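Phosphoribosyl-AMP cyclohydrolase (Medicago truncatula, PDB 7BGM) probably catalyses steps two and three of histidine biosynthesis, hydrolysing phosphoribosyl-ATP to phosphoribosyl-AMP and diphosphate and then opening the purine ring of phosphoribosyl-AMP. Local coordinates at residues 20-26 with 85-91; 102-108 with 120-124; 128-132 with 206-212; 135-141 with 150-156. All coordinates share one frame; numbering follows the deposited sequence.

Contact 1. Residues 20-26 with 85-91; sequences VAIAQNV and SIIYLGK
Strand 20-25, with Val-26 just beyond it, runs parallel to strand 85-91 in the mixed sheet of the cyclohydrolase part, their short axes 25° apart. Six backbone hydrogen bonds alternate between them in the regular parallel pattern. Val-20, Ile-22 and Gln-24 give their carbonyls to the N-H groups of Ile-86, Tyr-88 and Gly-90, while Ile-86, Tyr-88 and Gly-90 offer their own carbonyls to Ile-22, Gln-24 and Val-26. The shortest runs from Tyr-88 N to Ile-22 O (2.7 Å), and the straightest from Gly-90 N to Gln-24 O (170° at the hydrogen). At the end of the register Val-26 N reaches Gly-90 O from above the carbonyl plane, at 2.8 Å, as the first strand gives way to a turn. On their other edges Ala-21 and Ala-23 bond to strand 31-37, while Ile-87 pairs with Phe-78 and Leu-89 with His-75, so both strands are interior to the sheet. Polar tips also find partners elsewhere. Gln-24 NE2 bonds to Gly-29 O, Tyr-88 OH to Thr-52 O, and Ser-85 OG to Gln-34 and Tyr-105 of the second subunit; Lys-91 NZ makes salt bridges with Asp-27 and Glu-209. Gln-24, fully extended from a chi1 of 179°, runs alongside Leu-89, and its OE1 comes 3.5 Å from Leu-89 CD1. On the face carrying Ala-21, Ala-23, Ile-86 and Tyr-88, the methyl of Ala-21 makes a CH-pi contact over the tyrosine ring, with CB 4.3 Å from the centroid of Tyr-88.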
# COMPACT_ATOMS: atom_id res chain seq x y z
N VAL A 20 8.18 -14.28 10.55
CA VAL A 20 7.01 -13.97 9.72
C VAL A 20 7.51 -13.30 8.45
O VAL A 20 8.38 -12.43 8.51
CB VAL A 20 6.04 -13.04 10.46
CG1 VAL A 20 4.98 -12.45 9.51
CG2 VAL A 20 5.37 -13.78 11.61
N ALA A 21 7.01 -13.73 7.29
CA ALA A 21 7.35 -13.09 6.02
C ALA A 21 6.09 -12.62 5.32
O ALA A 21 5.18 -13.41 5.04
CB ALA A 21 8.14 -14.03 5.09
N ILE A 22 6.10 -11.33 4.95
CA ILE A 22 4.93 -10.69 4.35
C ILE A 22 5.31 -10.25 2.95
O ILE A 22 6.31 -9.55 2.78
CB ILE A 22 4.47 -9.48 5.17
CG1 ILE A 22 4.23 -9.88 6.61
CG2 ILE A 22 3.25 -8.83 4.50
CD1 ILE A 22 4.10 -8.68 7.51
N ALA A 23 4.55 -10.72 1.95
CA ALA A 23 4.78 -10.24 0.59
C ALA A 23 3.89 -9.05 0.29
O ALA A 23 2.66 -9.10 0.51
CB ALA A 23 4.54 -11.35 -0.44
N GLN A 24 4.49 -7.99 -0.28
CA GLN A 24 3.79 -6.73 -0.49
C GLN A 24 4.09 -6.23 -1.90
O GLN A 24 5.25 -6.28 -2.35
CB GLN A 24 4.22 -5.67 0.56
CG GLN A 24 3.51 -4.31 0.33
CD GLN A 24 3.84 -3.31 1.40
OE1 GLN A 24 4.99 -3.26 1.88
NE2 GLN A 24 2.84 -2.47 1.77
N ASN A 25 3.05 -5.77 -2.60
CA ASN A 25 3.19 -5.26 -3.97
C ASN A 25 4.04 -3.98 -3.95
O ASN A 25 3.68 -2.99 -3.30
CB ASN A 25 1.80 -5.00 -4.54
CG ASN A 25 1.83 -4.59 -6.03
OD1 ASN A 25 2.54 -3.68 -6.42
ND2 ASN A 25 1.07 -5.31 -6.86
N VAL A 26 5.19 -4.02 -4.65
CA VAL A 26 6.14 -2.90 -4.68
C VAL A 26 5.54 -1.63 -5.30
O VAL A 26 5.95 -0.50 -4.96
CB VAL A 26 7.41 -3.32 -5.45
CG1 VAL A 26 7.11 -3.61 -6.91
CG2 VAL A 26 8.52 -2.22 -5.31
N SER A 85 10.27 -10.00 11.77
CA SER A 85 9.25 -9.83 10.74
C SER A 85 9.94 -9.30 9.49
O SER A 85 10.81 -8.43 9.58
CB SER A 85 8.18 -8.86 11.23
OG SER A 85 7.15 -8.77 10.27
N ILE A 86 9.61 -9.88 8.34
CA ILE A 86 10.27 -9.60 7.07
C ILE A 86 9.22 -9.17 6.07
O ILE A 86 8.19 -9.84 5.96
CB ILE A 86 10.99 -10.85 6.56
CG1 ILE A 86 12.00 -11.30 7.63
CG2 ILE A 86 11.63 -10.58 5.21
CD1 ILE A 86 12.70 -12.62 7.33
N ILE A 87 9.50 -8.09 5.31
CA ILE A 87 8.73 -7.78 4.11
C ILE A 87 9.52 -8.20 2.89
O ILE A 87 10.69 -7.79 2.71
CB ILE A 87 8.34 -6.30 4.00
CG1 ILE A 87 7.49 -5.85 5.21
CG2 ILE A 87 7.55 -6.09 2.67
CD1 ILE A 87 7.15 -4.35 5.21
N TYR A 88 8.88 -9.00 2.03
CA TYR A 88 9.33 -9.24 0.67
C TYR A 88 8.61 -8.24 -0.22
O TYR A 88 7.41 -8.40 -0.50
CB TYR A 88 8.99 -10.66 0.21
CG TYR A 88 9.63 -11.79 0.92
CD1 TYR A 88 10.86 -11.67 1.59
CD2 TYR A 88 9.04 -13.05 0.86
CE1 TYR A 88 11.44 -12.78 2.20
CE2 TYR A 88 9.61 -14.16 1.46
CZ TYR A 88 10.82 -14.03 2.11
OH TYR A 88 11.36 -15.18 2.68
N LEU A 89 9.30 -7.20 -0.67
CA LEU A 89 8.67 -6.16 -1.48
C LEU A 89 8.90 -6.50 -2.95
O LEU A 89 10.04 -6.55 -3.40
CB LEU A 89 9.26 -4.81 -1.11
CG LEU A 89 8.49 -3.56 -1.54
CD1 LEU A 89 7.12 -3.46 -0.89
CD2 LEU A 89 9.34 -2.31 -1.23
N GLY A 90 7.81 -6.77 -3.69
CA GLY A 90 7.99 -7.34 -5.01
C GLY A 90 6.82 -7.16 -5.94
O GLY A 90 5.78 -6.63 -5.56
N LYS A 91 7.00 -7.63 -7.17
CA LYS A 91 6.03 -7.47 -8.24
C LYS A 91 5.45 -8.83 -8.58
O LYS A 91 6.19 -9.71 -9.05
CB LYS A 91 6.70 -6.84 -9.48
CG LYS A 91 5.72 -6.53 -10.65
CD LYS A 91 4.82 -5.31 -10.31
CE LYS A 91 3.92 -4.91 -11.47
NZ LYS A 91 3.04 -3.76 -11.18

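Contact 2. Residues 102-108 with 120-124; sequences ETCYYTP and GNKLA. With ZN (zinc ion), chain C.
Asn-121 lies obliquely across Tyr-106, touching its carbonyl and one edge of its ring. Its CB lies 3.2 Å from Tyr-106 O, and its CG is near Tyr-106 CD1. At the tip, OD1 is 3.4 Å from Tyr-106 O, two acceptors without a bond, and lies alongside the Thr-107 side chain; ND2 sits at the ring edge near the ring plane, 3.5 Å from Tyr-106 CD1. With ND2 at that edge and the planes 56° apart, the amide does not stack on the ring. Two backbone bonds hold the two segments together: Lys-122 N donates to Tyr-106 O, and Ala-124 N to Tyr-105 O at 3.0 Å and nearly straight (172°). Leu-123 CD2 touches Thr-103 OG1, which also accepts from Tyr-105 N in an ST turn and shares a water with Ala-124 O. Lys-122 bends back so that its NZ lies 3.6 Å from Pro-108 CB. Within the ST turn, Cys-104 SG binds a zinc ion at 2.3 Å, together with Cys-97 and Cys-81 of the second subunit. Strand 105-108 packs against strand 31-37 of its own chain and pairs antiparallel with a strand of the second subunit, while residues 120-124 lead on toward helix 127-140.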
# COMPACT_ATOMS: atom_id res chain seq x y z
N GLU A 102 -6.72 -11.81 -6.23
CA GLU A 102 -5.48 -11.09 -6.51
C GLU A 102 -4.52 -11.13 -5.32
O GLU A 102 -3.29 -11.21 -5.49
CB GLU A 102 -5.83 -9.66 -6.88
CG GLU A 102 -4.74 -8.91 -7.46
CD GLU A 102 -5.26 -7.70 -8.18
OE1 GLU A 102 -6.08 -7.86 -9.11
OE2 GLU A 102 -4.92 -6.60 -7.78
N THR A 103 -5.08 -11.08 -4.11
CA THR A 103 -4.34 -11.25 -2.87
C THR A 103 -5.09 -12.25 -2.02
O THR A 103 -6.26 -12.59 -2.29
CB THR A 103 -4.20 -9.96 -2.03
OG1 THR A 103 -5.48 -9.68 -1.42
CG2 THR A 103 -3.75 -8.78 -2.94
N CYS A 104 -4.42 -12.67 -0.96
CA CYS A 104 -5.07 -13.61 -0.06
C CYS A 104 -6.07 -12.95 0.90
O CYS A 104 -6.74 -13.66 1.66
CB CYS A 104 -4.02 -14.39 0.75
SG CYS A 104 -2.98 -15.51 -0.21
N TYR A 105 -6.25 -11.64 0.86
CA TYR A 105 -7.03 -10.90 1.87
C TYR A 105 -8.26 -10.31 1.23
O TYR A 105 -8.21 -9.25 0.61
CB TYR A 105 -6.18 -9.81 2.56
CG TYR A 105 -5.00 -10.35 3.33
CD1 TYR A 105 -5.12 -10.67 4.70
CD2 TYR A 105 -3.77 -10.61 2.70
CE1 TYR A 105 -4.04 -11.15 5.43
CE2 TYR A 105 -2.68 -11.12 3.41
CZ TYR A 105 -2.82 -11.37 4.78
OH TYR A 105 -1.72 -11.87 5.45
N TYR A 106 -9.37 -11.05 1.33
CA TYR A 106 -10.65 -10.68 0.74
C TYR A 106 -11.82 -11.02 1.67
O TYR A 106 -12.98 -11.08 1.21
CB TYR A 106 -10.80 -11.39 -0.61
CG TYR A 106 -10.54 -12.86 -0.53
CD1 TYR A 106 -11.54 -13.72 -0.07
CD2 TYR A 106 -9.33 -13.40 -0.95
CE1 TYR A 106 -11.32 -15.07 0.01
CE2 TYR A 106 -9.08 -14.77 -0.87
CZ TYR A 106 -10.10 -15.60 -0.40
OH TYR A 106 -9.92 -16.97 -0.29
N THR A 107 -11.57 -11.28 2.96
CA THR A 107 -12.62 -11.69 3.88
C THR A 107 -12.81 -10.58 4.91
O THR A 107 -12.08 -10.50 5.91
CB THR A 107 -12.23 -13.02 4.54
OG1 THR A 107 -12.06 -14.02 3.49
CG2 THR A 107 -13.30 -13.49 5.55
N PRO A 108 -13.74 -9.65 4.69
CA PRO A 108 -13.89 -8.51 5.61
C PRO A 108 -14.74 -8.91 6.80
O PRO A 108 -15.82 -9.47 6.63
CB PRO A 108 -14.59 -7.44 4.75
CG PRO A 108 -15.40 -8.26 3.73
CD PRO A 108 -14.70 -9.60 3.56
N GLY A 120 -20.37 -11.31 1.44
CA GLY A 120 -19.74 -10.86 0.22
C GLY A 120 -18.26 -10.60 0.42
O GLY A 120 -17.86 -9.68 1.15
N ASN A 121 -17.43 -11.40 -0.24
CA ASN A 121 -16.00 -11.17 -0.15
C ASN A 121 -15.59 -9.97 -1.00
O ASN A 121 -16.25 -9.61 -1.98
CB ASN A 121 -15.23 -12.43 -0.57
CG ASN A 121 -15.23 -13.52 0.53
OD1 ASN A 121 -15.55 -13.24 1.69
ND2 ASN A 121 -14.90 -14.73 0.16
N LYS A 122 -14.52 -9.32 -0.59
CA LYS A 122 -14.00 -8.19 -1.36
C LYS A 122 -12.55 -7.99 -0.96
O LYS A 122 -12.22 -8.10 0.22
CB LYS A 122 -14.80 -6.90 -1.15
CG LYS A 122 -14.74 -6.27 0.21
CD LYS A 122 -14.93 -4.76 0.09
CE LYS A 122 -15.61 -4.15 1.32
NZ LYS A 122 -15.04 -4.61 2.61
N LEU A 123 -11.70 -7.67 -1.93
CA LEU A 123 -10.29 -7.43 -1.62
C LEU A 123 -10.13 -6.27 -0.64
O LEU A 123 -10.83 -5.25 -0.74
CB LEU A 123 -9.50 -7.11 -2.90
CG LEU A 123 -9.33 -8.18 -4.00
CD1 LEU A 123 -8.71 -7.47 -5.16
CD2 LEU A 123 -8.43 -9.29 -3.48
N ALA A 124 -9.21 -6.44 0.29
CA ALA A 124 -8.72 -5.28 1.05
C ALA A 124 -8.08 -4.27 0.12
O ALA A 124 -7.21 -4.62 -0.69
CB ALA A 124 -7.71 -5.75 2.09
ZN ZN C . -4.45 -17.28 -0.42
O HOH W 1 -5.94 -6.91 -1.42

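Contact 3. Residues 128-132 with 206-212; sequences LYALE and VKVEEVL
Glu-132 reaches from helix 127-140 to the start of helix 208-218, where its OE2 accepts the N-H of Val-208 at 2.8 Å. The bond is almost straight (172°) and meets the carboxylate on its syn side, close to its plane. The chain is stretched from chi1 (178°) onward, which carries the carboxylate across to the other helix. Tight packing lies on the apolar side. Val-208 CG1 bears on both Leu-128 CD2 (3.8 Å) and Tyr-129 CE1 (3.7 Å), the ring meeting it obliquely. Farther along the helix Leu-212 CD1 comes close to Tyr-129 OH, at the edge of the ring, and Met-198 of helix 183-204 backs Leu-128. The other side is looser and watery. One water donates to Glu-132 OE1 and accepts from Glu-209 N, lying at the edge of the Tyr-129 ring; a second donates to Glu-132 OE2, at 2.6 Å, and to Val-206 O. Lys-207 NZ stays 4.3 Å from Glu-132 OE1, beyond a salt bridge. Lys-207 occupies the N-cap position, and its N-H is taken by Glu-210 OE1 at 2.9 Å, a carboxylate that also meets Lys-183 of the second subunit. Putting an alanine at Glu-132 would probably leave Val-208 N without its acceptor and deprive each bridging water of one of its two partners. A carboxylate facing the first turn of a helix, with a lysine nearby, is likely to be kept ionised, its negative charge offsetting the positive end of the helix dipole.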
# COMPACT_ATOMS: atom_id res chain seq x y z
N LEU A 128 -6.63 4.89 -2.42
CA LEU A 128 -6.53 5.15 -3.86
C LEU A 128 -7.16 4.02 -4.67
O LEU A 128 -7.86 4.28 -5.66
CB LEU A 128 -5.06 5.33 -4.25
CG LEU A 128 -4.70 5.61 -5.69
CD1 LEU A 128 -5.43 6.87 -6.15
CD2 LEU A 128 -3.17 5.78 -5.80
N TYR A 129 -6.95 2.77 -4.26
CA TYR A 129 -7.45 1.60 -4.97
C TYR A 129 -8.94 1.38 -4.70
O TYR A 129 -9.66 0.85 -5.58
CB TYR A 129 -6.57 0.38 -4.60
CG TYR A 129 -5.13 0.76 -4.94
CD1 TYR A 129 -4.68 0.71 -6.26
CD2 TYR A 129 -4.25 1.29 -3.94
CE1 TYR A 129 -3.40 1.12 -6.61
CE2 TYR A 129 -2.96 1.71 -4.29
CZ TYR A 129 -2.56 1.64 -5.64
OH TYR A 129 -1.30 2.05 -6.03
N ALA A 130 -9.41 1.82 -3.52
CA ALA A 130 -10.83 1.81 -3.22
C ALA A 130 -11.58 2.75 -4.16
O ALA A 130 -12.64 2.40 -4.70
CB ALA A 130 -11.06 2.20 -1.75
N LEU A 131 -11.03 3.93 -4.39
CA LEU A 131 -11.64 4.82 -5.36
C LEU A 131 -11.62 4.22 -6.76
O LEU A 131 -12.61 4.31 -7.50
CB LEU A 131 -10.92 6.17 -5.34
CG LEU A 131 -11.43 7.17 -6.39
CD1 LEU A 131 -12.91 7.45 -6.20
CD2 LEU A 131 -10.65 8.46 -6.27
N GLU A 132 -10.50 3.61 -7.15
CA GLU A 132 -10.45 2.94 -8.44
C GLU A 132 -11.54 1.88 -8.55
O GLU A 132 -12.23 1.79 -9.57
CB GLU A 132 -9.07 2.31 -8.63
CG GLU A 132 -8.91 1.53 -9.92
CD GLU A 132 -7.48 1.05 -10.12
OE1 GLU A 132 -7.00 0.31 -9.24
OE2 GLU A 132 -6.84 1.46 -11.13
N VAL A 206 -7.05 1.50 -18.03
CA VAL A 206 -5.72 1.64 -17.42
C VAL A 206 -5.87 1.56 -15.91
O VAL A 206 -6.70 2.25 -15.31
CB VAL A 206 -5.03 2.95 -17.83
CG1 VAL A 206 -3.71 3.08 -17.09
CG2 VAL A 206 -4.78 2.93 -19.33
N LYS A 207 -5.05 0.71 -15.29
CA LYS A 207 -4.98 0.59 -13.83
C LYS A 207 -3.94 1.54 -13.24
O LYS A 207 -2.87 1.76 -13.81
CB LYS A 207 -4.63 -0.84 -13.45
CG LYS A 207 -5.61 -1.86 -13.98
CD LYS A 207 -6.72 -2.10 -13.01
CE LYS A 207 -6.12 -2.76 -11.76
NZ LYS A 207 -7.00 -3.65 -11.00
N VAL A 208 -4.25 2.08 -12.06
CA VAL A 208 -3.28 2.90 -11.32
C VAL A 208 -1.94 2.17 -11.18
O VAL A 208 -0.87 2.78 -11.32
CB VAL A 208 -3.86 3.27 -9.93
CG1 VAL A 208 -2.76 3.82 -8.99
CG2 VAL A 208 -5.01 4.28 -10.08
N GLU A 209 -1.99 0.88 -10.85
CA GLU A 209 -0.76 0.08 -10.73
C GLU A 209 0.11 0.16 -11.99
O GLU A 209 1.35 0.20 -11.90
CB GLU A 209 -1.11 -1.38 -10.41
CG GLU A 209 0.12 -2.28 -10.36
CD GLU A 209 -0.17 -3.70 -9.86
OE1 GLU A 209 -1.38 -4.06 -9.74
OE2 GLU A 209 0.81 -4.46 -9.65
N GLU A 210 -0.52 0.18 -13.18
CA GLU A 210 0.24 0.29 -14.44
C GLU A 210 0.92 1.64 -14.55
O GLU A 210 2.05 1.74 -15.05
CB GLU A 210 -0.67 0.04 -15.63
CG GLU A 210 -1.17 -1.40 -15.66
CD GLU A 210 -2.31 -1.69 -16.62
OE1 GLU A 210 -3.14 -0.81 -16.91
OE2 GLU A 210 -2.40 -2.86 -17.06
N VAL A 211 0.26 2.69 -14.07
CA VAL A 211 0.85 4.02 -14.07
C VAL A 211 2.05 4.06 -13.13
O VAL A 211 3.12 4.57 -13.48
CB VAL A 211 -0.20 5.07 -13.68
CG1 VAL A 211 0.44 6.50 -13.59
CG2 VAL A 211 -1.38 5.07 -14.69
N LEU A 212 1.91 3.46 -11.94
CA LEU A 212 3.01 3.50 -10.99
C LEU A 212 4.19 2.63 -11.45
O LEU A 212 5.34 2.96 -11.16
CB LEU A 212 2.51 3.05 -9.60
CG LEU A 212 1.45 3.97 -8.97
CD1 LEU A 212 0.99 3.60 -7.56
CD2 LEU A 212 1.94 5.43 -8.99
O HOH W 2 -4.30 -0.37 -9.75
O HOH W 3 -7.61 3.38 -12.77

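Contact 4. Residues 135-141 with 150-156; sequences ISQRKAE and SWTKRLL
Lys-153 NZ is gripped by two backbone carbonyls at the end of helix 127-140: Glu-141 O at 2.8 Å and Arg-138 O at 2.9 Å. The ammonium lies in the carbonyl plane of Arg-138 but 42° out of that of Glu-141. A bend at chi2 (64°) swings the chain toward the first helix, laying its CD 3.2 Å from Arg-138 O. The positive tip thus meets the carbonyl-rich end of a helix, and an alanine in place of Lys-153 would probably leave both carbonyls without this donor and the last turn less firmly tied to the helix beside it. The two helices, crossing at -66°, belong to the MazG-type pyrophosphohydrolase part. Arg-138, Ser-150, Trp-151 and Thr-152 bind AMP in a structure of this protein. At the start of helix 151-156, Ser-150 OG accepts from Lys-153 N in an ST motif and lies 3.7 Å from Arg-138 CD. Thr-152 CB approaches the guanidinium of Arg-138 at its edge, in plane, while its OG1 bonds to Tyr-195 OH. On the apolar side of the contact Leu-156, backed by Val-199 and Leu-203 of helix 183-204, presses CD1 against the backbone of the first helix, 3.5 Å from Lys-139 N.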
# COMPACT_ATOMS: atom_id res chain seq x y z
N ILE A 135 -15.07 3.48 -9.06
CA ILE A 135 -15.27 3.96 -10.43
C ILE A 135 -15.56 2.81 -11.38
O ILE A 135 -16.44 2.89 -12.24
CB ILE A 135 -14.04 4.78 -10.87
CG1 ILE A 135 -13.95 6.06 -10.05
CG2 ILE A 135 -14.10 5.04 -12.37
CD1 ILE A 135 -12.60 6.76 -10.20
N SER A 136 -14.80 1.72 -11.24
CA SER A 136 -14.99 0.54 -12.08
C SER A 136 -16.40 -0.02 -11.91
O SER A 136 -17.08 -0.35 -12.90
CB SER A 136 -13.92 -0.50 -11.73
OG SER A 136 -14.05 -1.69 -12.50
N GLN A 137 -16.87 -0.09 -10.66
CA GLN A 137 -18.24 -0.54 -10.42
C GLN A 137 -19.26 0.37 -11.09
O GLN A 137 -20.25 -0.11 -11.64
CB GLN A 137 -18.51 -0.63 -8.93
CG GLN A 137 -17.61 -1.59 -8.22
CD GLN A 137 -17.84 -1.56 -6.72
OE1 GLN A 137 -18.98 -1.61 -6.27
NE2 GLN A 137 -16.77 -1.47 -5.95
N ARG A 138 -19.05 1.69 -11.04
CA ARG A 138 -19.96 2.61 -11.73
C ARG A 138 -19.93 2.37 -13.24
O ARG A 138 -20.97 2.43 -13.91
CB ARG A 138 -19.60 4.06 -11.43
CG ARG A 138 -19.56 4.40 -9.96
CD ARG A 138 -20.91 4.80 -9.40
NE ARG A 138 -20.89 4.85 -7.94
CZ ARG A 138 -20.29 5.81 -7.22
NH1 ARG A 138 -19.66 6.81 -7.81
NH2 ARG A 138 -20.33 5.75 -5.89
N LYS A 139 -18.74 2.12 -13.79
CA LYS A 139 -18.62 1.88 -15.23
C LYS A 139 -19.38 0.63 -15.64
O LYS A 139 -19.98 0.58 -16.73
CB LYS A 139 -17.13 1.77 -15.61
CG LYS A 139 -16.84 1.65 -17.11
CD LYS A 139 -15.33 1.66 -17.37
CE LYS A 139 -15.01 1.47 -18.84
NZ LYS A 139 -15.50 0.13 -19.30
N ALA A 140 -19.39 -0.38 -14.78
CA ALA A 140 -19.99 -1.65 -15.14
C ALA A 140 -21.51 -1.61 -15.08
O ALA A 140 -22.17 -2.40 -15.77
CB ALA A 140 -19.45 -2.75 -14.22
N GLU A 141 -22.08 -0.72 -14.28
CA GLU A 141 -23.53 -0.77 -14.10
C GLU A 141 -24.24 -0.02 -15.23
O GLU A 141 -23.62 0.54 -16.14
CB GLU A 141 -23.92 -0.24 -12.72
CG GLU A 141 -23.34 1.11 -12.34
CD GLU A 141 -23.38 1.35 -10.84
OE1 GLU A 141 -23.36 0.36 -10.07
OE2 GLU A 141 -23.45 2.52 -10.41
N SER A 150 -26.12 9.46 -11.16
CA SER A 150 -24.86 9.32 -10.40
C SER A 150 -23.76 10.20 -10.97
O SER A 150 -23.50 10.17 -12.17
CB SER A 150 -24.39 7.86 -10.39
OG SER A 150 -22.97 7.79 -10.30
N TRP A 151 -23.07 10.97 -10.12
CA TRP A 151 -22.14 11.97 -10.64
C TRP A 151 -20.94 11.34 -11.33
O TRP A 151 -20.48 11.84 -12.36
CB TRP A 151 -21.66 12.89 -9.53
CG TRP A 151 -20.51 13.71 -10.01
CD1 TRP A 151 -19.19 13.47 -9.78
CD2 TRP A 151 -20.57 14.86 -10.86
NE1 TRP A 151 -18.42 14.42 -10.41
CE2 TRP A 151 -19.25 15.28 -11.08
CE3 TRP A 151 -21.62 15.58 -11.44
CZ2 TRP A 151 -18.94 16.40 -11.86
CZ3 TRP A 151 -21.31 16.68 -12.21
CH2 TRP A 151 -19.99 17.08 -12.41
N THR A 152 -20.40 10.26 -10.77
CA THR A 152 -19.32 9.56 -11.46
C THR A 152 -19.82 8.93 -12.76
O THR A 152 -19.14 8.99 -13.79
CB THR A 152 -18.71 8.51 -10.52
OG1 THR A 152 -18.17 9.17 -9.37
CG2 THR A 152 -17.59 7.73 -11.21
N LYS A 153 -21.02 8.36 -12.73
CA LYS A 153 -21.57 7.77 -13.95
C LYS A 153 -21.76 8.82 -15.04
O LYS A 153 -21.58 8.52 -16.22
CB LYS A 153 -22.88 7.05 -13.63
CG LYS A 153 -23.41 6.19 -14.77
CD LYS A 153 -22.47 5.03 -15.10
CE LYS A 153 -23.13 4.05 -16.08
NZ LYS A 153 -22.24 2.93 -16.48
N ARG A 154 -22.12 10.05 -14.66
CA ARG A 154 -22.29 11.13 -15.64
C ARG A 154 -20.99 11.38 -16.41
O ARG A 154 -21.01 11.61 -17.62
CB ARG A 154 -22.75 12.42 -14.96
CG ARG A 154 -24.11 12.36 -14.26
CD ARG A 154 -24.35 13.62 -13.42
NE ARG A 154 -24.84 14.75 -14.21
CZ ARG A 154 -24.07 15.67 -14.78
NH1 ARG A 154 -22.75 15.62 -14.67
NH2 ARG A 154 -24.62 16.66 -15.48
N LEU A 155 -19.85 11.35 -15.71
CA LEU A 155 -18.57 11.62 -16.36
C LEU A 155 -18.13 10.46 -17.24
O LEU A 155 -17.52 10.68 -18.29
CB LEU A 155 -17.50 11.90 -15.31
CG LEU A 155 -17.66 13.20 -14.52
CD1 LEU A 155 -16.68 13.21 -13.36
CD2 LEU A 155 -17.42 14.40 -15.42
N LEU A 156 -18.46 9.23 -16.85
CA LEU A 156 -18.13 8.07 -17.66
C LEU A 156 -18.87 8.08 -18.98
O LEU A 156 -18.40 7.44 -19.93
CB LEU A 156 -18.45 6.79 -16.90
CG LEU A 156 -17.50 6.46 -15.77
CD1 LEU A 156 -18.14 5.41 -14.85
CD2 LEU A 156 -16.18 5.97 -16.34

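The four contacts follow the chain from the cyclohydrolase part to the pyrophosphohydrolase part. Contact 1 closes before contact 2 opens, with centres 18 Å apart; strands 85-92 and 105-108 follow each other in the chain, and both contacts reach the second subunit. Residues 120-124 of contact 2 run into helix 127-140, which contacts 3 and 4 share, their centres 16 Å apart and contact 4 nested inside the loop closed by contact 3. Contact 1 also touches contact 3 directly: Glu-209 OE2 makes a salt bridge with Lys-91 NZ, joining sheet and helices of the two parts. Contact 4 lies farthest out, its centre 34 Å from that of contact 1, at the AMP site of the pyrophosphohydrolase part.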